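Local coordinates for uncharacterized protein (Bacteroides ovatus, PDB 3NQK) that is of unknown function but joins an N-terminal E-set-like domain to a C-terminal BT_3044-like domain, both built largely of beta strands, at residues 204-209 and 277-282; 162-167 and 267-272. All coordinates share one frame; numbering follows the deposited sequence.

Contact 1 (204-209 and 277-282)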
loop_
_atom_site.group_PDB
_atom_site.type_symbol
_atom_site.label_atom_id
_atom_site.label_comp_id
_atom_site.label_asym_id
_atom_site.label_seq_id
_atom_site.Cartn_x
_atom_site.Cartn_y
_atom_site.Cartn_z
ATOM N N GLY A 204 -29.167 -4.320 -22.173
ATOM C CA GLY A 204 -28.800 -4.192 -23.567
ATOM C C GLY A 204 -27.890 -3.041 -23.849
ATOM O O GLY A 204 -26.842 -2.911 -23.232
ATOM N N LEU A 205 -28.300 -2.190 -24.786
ATOM C CA LEU A 205 -27.487 -1.050 -25.207
ATOM C C LEU A 205 -28.074 0.276 -24.719
ATOM O O LEU A 205 -27.681 1.339 -25.183
ATOM C CB LEU A 205 -27.340 -1.038 -26.731
ATOM C CG LEU A 205 -26.530 -2.202 -27.335
ATOM C CD1 LEU A 205 -26.425 -2.052 -28.850
ATOM C CD2 LEU A 205 -25.150 -2.265 -26.726
ATOM N N ILE A 206 -28.967 0.205 -23.737
ATOM C CA ILE A 206 -29.554 1.403 -23.144
ATOM C C ILE A 206 -28.456 2.397 -22.754
ATOM O O ILE A 206 -27.441 2.019 -22.133
ATOM C CB ILE A 206 -30.386 1.050 -21.896
ATOM C CG1 ILE A 206 -31.699 0.370 -22.303
ATOM C CG2 ILE A 206 -30.665 2.286 -21.056
ATOM C CD1 ILE A 206 -32.611 1.223 -23.104
ATOM N N ASN A 207 -28.653 3.662 -23.129
ATOM C CA ASN A 207 -27.681 4.704 -22.846
ATOM C C ASN A 207 -27.518 4.916 -21.347
ATOM O O ASN A 207 -28.469 5.287 -20.655
ATOM C CB ASN A 207 -28.097 6.010 -23.520
ATOM C CG ASN A 207 -26.952 7.028 -23.603
ATOM O OD1 ASN A 207 -26.199 7.247 -22.636
ATOM N ND2 ASN A 207 -26.827 7.649 -24.742
ATOM N N GLU A 208 -26.285 4.744 -20.867
ATOM C CA GLU A 208 -25.971 4.855 -19.434
ATOM C C GLU A 208 -26.022 6.300 -18.936
ATOM O O GLU A 208 -25.898 6.541 -17.741
ATOM C CB GLU A 208 -24.574 4.232 -19.138
ATOM C CG GLU A 208 -24.452 2.742 -19.619
ATOM C CD GLU A 208 -23.093 2.084 -19.312
ATOM O OE1 GLU A 208 -22.079 2.794 -19.245
ATOM O OE2 GLU A 208 -23.055 0.835 -19.181
ATOM N N ASP A 209 -26.198 7.255 -19.858
ATOM C CA ASP A 209 -26.261 8.693 -19.510
ATOM C C ASP A 209 -27.633 9.275 -19.857
ATOM O O ASP A 209 -27.791 10.467 -20.000
ATOM C CB ASP A 209 -25.170 9.476 -20.262
ATOM C CG ASP A 209 -23.752 9.127 -19.789
ATOM O OD1 ASP A 209 -23.526 9.046 -18.562
ATOM O OD2 ASP A 209 -22.857 8.993 -20.649
ATOM N N PHE A 277 -35.615 -8.150 -23.336
ATOM C CA PHE A 277 -36.217 -6.984 -22.687
ATOM C C PHE A 277 -36.751 -6.031 -23.721
ATOM O O PHE A 277 -36.532 -6.207 -24.910
ATOM C CB PHE A 277 -35.220 -6.279 -21.795
ATOM C CG PHE A 277 -34.344 -5.311 -22.509
ATOM C CD1 PHE A 277 -33.247 -5.750 -23.229
ATOM C CD2 PHE A 277 -34.564 -3.947 -22.396
ATOM C CE1 PHE A 277 -32.403 -4.842 -23.874
ATOM C CE2 PHE A 277 -33.731 -3.031 -23.049
ATOM C CZ PHE A 277 -32.654 -3.481 -23.782
ATOM N N GLN A 278 -37.477 -5.026 -23.266
ATOM C CA GLN A 278 -38.084 -4.033 -24.158
ATOM C C GLN A 278 -37.641 -2.662 -23.771
ATOM O O GLN A 278 -37.537 -2.356 -22.577
ATOM C CB GLN A 278 -39.607 -4.084 -24.053
ATOM C CG GLN A 278 -40.194 -5.400 -24.415
ATOM C CD GLN A 278 -41.709 -5.365 -24.494
ATOM O OE1 GLN A 278 -42.372 -4.475 -23.916
ATOM N NE2 GLN A 278 -42.270 -6.324 -25.204
ATOM N N ASP A 279 -37.430 -1.808 -24.778
ATOM C CA ASP A 279 -37.114 -0.404 -24.557
ATOM C C ASP A 279 -38.364 0.349 -24.851
ATOM O O ASP A 279 -38.881 0.290 -25.956
ATOM C CB ASP A 279 -35.965 0.052 -25.478
ATOM C CG ASP A 279 -35.702 1.565 -25.410
ATOM O OD1 ASP A 279 -36.558 2.302 -24.892
ATOM O OD2 ASP A 279 -34.660 2.013 -25.937
ATOM N N PHE A 280 -38.885 1.032 -23.844
ATOM C CA PHE A 280 -40.172 1.694 -23.965
ATOM C C PHE A 280 -40.072 3.176 -23.638
ATOM O O PHE A 280 -41.076 3.823 -23.349
ATOM C CB PHE A 280 -41.172 1.026 -23.038
ATOM C CG PHE A 280 -40.789 1.089 -21.599
ATOM C CD1 PHE A 280 -39.894 0.183 -21.071
ATOM C CD2 PHE A 280 -41.318 2.063 -20.769
ATOM C CE1 PHE A 280 -39.539 0.238 -19.743
ATOM C CE2 PHE A 280 -40.963 2.124 -19.434
ATOM C CZ PHE A 280 -40.074 1.209 -18.923
ATOM N N THR A 281 -38.864 3.719 -23.727
ATOM C CA THR A 281 -38.626 5.104 -23.367
ATOM C C THR A 281 -37.807 5.836 -24.419
ATOM O O THR A 281 -37.306 6.912 -24.170
ATOM C CB THR A 281 -37.879 5.178 -22.025
ATOM O OG1 THR A 281 -36.597 4.533 -22.142
ATOM C CG2 THR A 281 -38.670 4.501 -20.963
ATOM N N TYR A 282 -37.715 5.266 -25.608
ATOM C CA TYR A 282 -36.847 5.825 -26.658
ATOM C C TYR A 282 -37.457 7.083 -27.300
ATOM O O TYR A 282 -36.768 7.831 -27.999
ATOM C CB TYR A 282 -36.523 4.753 -27.734
ATOM C CG TYR A 282 -37.743 4.205 -28.452
ATOM C CD1 TYR A 282 -38.266 4.848 -29.555
ATOM C CD2 TYR A 282 -38.360 3.044 -28.025
ATOM C CE1 TYR A 282 -39.369 4.348 -30.217
ATOM C CE2 TYR A 282 -39.456 2.540 -28.679
ATOM C CZ TYR A 282 -39.965 3.208 -29.770
ATOM O OH TYR A 282 -41.087 2.733 -30.413
#
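Phe277 meets Ile206 and Gly204 where the loop that follows strand 198-202 packs against the far end of strand 264-279, in the large antiparallel sheet of the BT_3044-like C-terminal domain. The contact is small, 168 Å² in all, and buried. Phe277 carries its ring between its own backbone N and carbonyl carbon (chi1 84°), which swings it out toward the loop, while the backbone of the same residue is hydrogen-bonded to Tyr294 of the adjoining strand 292-307. Phe277 CE1 lies 3.7 Å from Gly204 CA. With no side chain and a positive phi of 51°, Gly204 presents bare backbone here; its N is bound by the hydroxyl of Tyr275, two residues earlier on the same strand as Phe277. Across the ring, Phe277 CE2 is 4.0 Å from Ile206 CG1, an apolar contact in which the two side chains slant across one another. Putting an alanine in place of Phe277 would probably open a gap between loop and strand, leaving Ile206 CG1 and the Gly204 backbone without the ring they rest against. Ile206 reaches further along with its terminal methyl: CD1 sits 3.6 Å from Asp279 OD2, a van der Waals contact of a methyl with one carboxylate oxygen. The other oxygen of that carboxylate is engaged within its own segment. At the end of the strand Asp279 forms an Asx turn, Thr281 N donating to Asp279 OD1 over 2.9 Å in a nearly straight bond (171°).

Contact 2 (162-167 and 267-272)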
loop_
_atom_site.group_PDB
_atom_site.type_symbol
_atom_site.label_atom_id
_atom_site.label_comp_id
_atom_site.label_asym_id
_atom_site.label_seq_id
_atom_site.Cartn_x
_atom_site.Cartn_y
_atom_site.Cartn_z
ATOM N N GLY A 162 -17.016 -2.580 -12.371
ATOM C CA GLY A 162 -16.159 -1.789 -13.232
ATOM C C GLY A 162 -16.628 -1.829 -14.657
ATOM O O GLY A 162 -17.813 -2.032 -14.927
ATOM N N SER A 163 -15.692 -1.667 -15.580
ATOM C CA SER A 163 -16.019 -1.561 -17.000
ATOM C C SER A 163 -15.766 -2.888 -17.706
ATOM O O SER A 163 -14.621 -3.300 -17.884
ATOM C CB SER A 163 -15.197 -0.437 -17.645
ATOM O OG SER A 163 -15.626 -0.174 -18.968
ATOM N N TYR A 164 -16.847 -3.570 -18.071
ATOM C CA TYR A 164 -16.751 -4.852 -18.767
ATOM C C TYR A 164 -16.584 -4.648 -20.277
ATOM O O TYR A 164 -17.319 -3.850 -20.896
ATOM C CB TYR A 164 -18.015 -5.682 -18.524
ATOM C CG TYR A 164 -18.073 -6.399 -17.181
ATOM C CD1 TYR A 164 -18.327 -5.710 -16.013
ATOM C CD2 TYR A 164 -17.958 -7.778 -17.107
ATOM C CE1 TYR A 164 -18.417 -6.375 -14.791
ATOM C CE2 TYR A 164 -18.062 -8.447 -15.899
ATOM C CZ TYR A 164 -18.285 -7.746 -14.749
ATOM O OH TYR A 164 -18.386 -8.423 -13.544
ATOM N N THR A 165 -15.628 -5.360 -20.872
ATOM C CA THR A 165 -15.524 -5.405 -22.322
ATOM C C THR A 165 -16.761 -6.108 -22.837
ATOM O O THR A 165 -17.115 -7.161 -22.336
ATOM C CB THR A 165 -14.313 -6.165 -22.760
ATOM O OG1 THR A 165 -13.130 -5.460 -22.333
ATOM C CG2 THR A 165 -14.309 -6.328 -24.290
ATOM N N ALA A 166 -17.440 -5.513 -23.821
ATOM C CA ALA A 166 -18.755 -6.045 -24.271
ATOM C C ALA A 166 -18.814 -6.347 -25.739
ATOM O O ALA A 166 -19.907 -6.416 -26.310
ATOM C CB ALA A 166 -19.867 -5.077 -23.903
ATOM N N SER A 167 -17.656 -6.614 -26.346
ATOM C CA SER A 167 -17.584 -6.851 -27.790
ATOM C C SER A 167 -18.235 -8.156 -28.216
ATOM O O SER A 167 -18.552 -8.327 -29.388
ATOM C CB SER A 167 -16.124 -6.810 -28.281
ATOM O OG SER A 167 -15.292 -7.669 -27.526
ATOM N N ARG A 267 -6.565 -10.351 -13.818
ATOM C CA ARG A 267 -7.703 -11.136 -13.334
ATOM C C ARG A 267 -8.933 -10.866 -14.182
ATOM O O ARG A 267 -9.351 -9.716 -14.353
ATOM C CB ARG A 267 -7.998 -10.809 -11.875
ATOM C CG ARG A 267 -8.845 -11.878 -11.161
ATOM C CD ARG A 267 -9.334 -11.417 -9.774
ATOM N NE ARG A 267 -8.230 -11.167 -8.838
ATOM C CZ ARG A 267 -7.580 -12.116 -8.164
ATOM N NH1 ARG A 267 -7.896 -13.396 -8.330
ATOM N NH2 ARG A 267 -6.597 -11.787 -7.342
ATOM N N TYR A 268 -9.508 -11.926 -14.714
ATOM C CA TYR A 268 -10.650 -11.824 -15.601
ATOM C C TYR A 268 -11.902 -12.423 -14.969
ATOM O O TYR A 268 -11.857 -13.518 -14.405
ATOM C CB TYR A 268 -10.361 -12.561 -16.888
ATOM C CG TYR A 268 -9.141 -12.073 -17.617
ATOM C CD1 TYR A 268 -9.226 -11.046 -18.552
ATOM C CD2 TYR A 268 -7.910 -12.653 -17.405
ATOM C CE1 TYR A 268 -8.110 -10.616 -19.249
ATOM C CE2 TYR A 268 -6.781 -12.214 -18.097
ATOM C CZ TYR A 268 -6.896 -11.197 -19.009
ATOM O OH TYR A 268 -5.789 -10.765 -19.680
ATOM N N VAL A 269 -13.003 -11.685 -15.029
ATOM C CA VAL A 269 -14.310 -12.224 -14.674
ATOM C C VAL A 269 -15.167 -12.154 -15.891
ATOM O O VAL A 269 -15.440 -11.068 -16.396
ATOM C CB VAL A 269 -14.988 -11.425 -13.592
ATOM C CG1 VAL A 269 -16.382 -11.984 -13.345
ATOM C CG2 VAL A 269 -14.156 -11.443 -12.304
ATOM N N GLN A 270 -15.534 -13.306 -16.413
ATOM C CA GLN A 270 -16.346 -13.384 -17.606
ATOM C C GLN A 270 -17.733 -13.867 -17.251
ATOM O O GLN A 270 -17.885 -14.871 -16.559
ATOM C CB GLN A 270 -15.708 -14.340 -18.615
ATOM C CG GLN A 270 -16.459 -14.440 -19.953
ATOM C CD GLN A 270 -15.878 -15.508 -20.875
ATOM O OE1 GLN A 270 -15.832 -16.693 -20.527
ATOM N NE2 GLN A 270 -15.451 -15.096 -22.052
ATOM N N ILE A 271 -18.747 -13.167 -17.733
ATOM C CA ILE A 271 -20.126 -13.555 -17.457
ATOM C C ILE A 271 -20.846 -13.896 -18.754
ATOM O O ILE A 271 -20.678 -13.213 -19.762
ATOM C CB ILE A 271 -20.897 -12.448 -16.668
ATOM C CG1 ILE A 271 -20.912 -11.137 -17.431
ATOM C CG2 ILE A 271 -20.253 -12.214 -15.349
ATOM C CD1 ILE A 271 -21.816 -10.072 -16.786
HETATM N N MSE A 272 -21.635 -14.979 -18.719
HETATM C CA MSE A 272 -22.342 -15.491 -19.909
HETATM C C MSE A 272 -23.839 -15.550 -19.650
HETATM O O MSE A 272 -24.284 -16.116 -18.665
HETATM C CB MSE A 272 -21.808 -16.871 -20.267
HETATM C CG MSE A 272 -20.375 -16.844 -20.779
HETATM SE SE MSE A 272 -19.399 -18.476 -20.401
HETATM C CE MSE A 272 -18.632 -18.027 -18.644
#
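Tyr164 reaches over to Val269 and Ile271 inside the large antiparallel sheet of the C-terminal domain. Their strands, 162-165 and 264-279, are not direct neighbours in this pairing: each is hydrogen-bonded to strand 292-307, and the tyrosine side chain reaches past that strand's Leu302, which it also touches, to strand 264-279. The side chain of Tyr164 leaves its backbone with CG opposite the carbonyl carbon (chi1 -79°), a setting that directs the ring toward strand 264-279. Ile271 comes to it at about a right angle and makes the one apolar side-chain contact with the ring carbons, its CD1 lying 4.2 Å from Tyr164 CE2. Val269 is met more obliquely and in two ways. Its carbonyl oxygen lies 3.7 Å from the same Tyr164 CE2, so backbone and isoleucine methyl both approach one ring corner, while its side chain lies nearer the phenol end. Phe224 of strand 219-224 touches all three residues, and Phe201 meets the Tyr164 ring edge-to-face, so that Tyr164, Phe201 and Phe224 cluster in the buried interior of the domain. The buried hydroxyl is satisfied close to home, hydrogen-bonded to the backbone oxygen of Tyr160, and this bond should limit how far the ring can shift. Beside that hydroxyl stands a methyl of strand 264-279, with Val269 CG1 4.1 Å from Tyr164 OH.

Overall arrangement
Both contacts belong to the C-terminal domain and share strand 264-279, contact 2 using its first half and contact 1 its end with the turn beyond. Their centres lie about 20 Å apart, and the nearest atoms of the two come within about 7 Å without touching. Along the chain the segments interleave, in the order 162-167, 204-209, 267-272 and 277-282, so the two contacts cross in sequence. Strand 264-279 thus receives two earlier parts of the domain: strand 162-165 in contact 2 and the loop before helix 212-215 in contact 1. The same strand therefore meets both a strand early in the domain and a loop from its middle, at two places along its length.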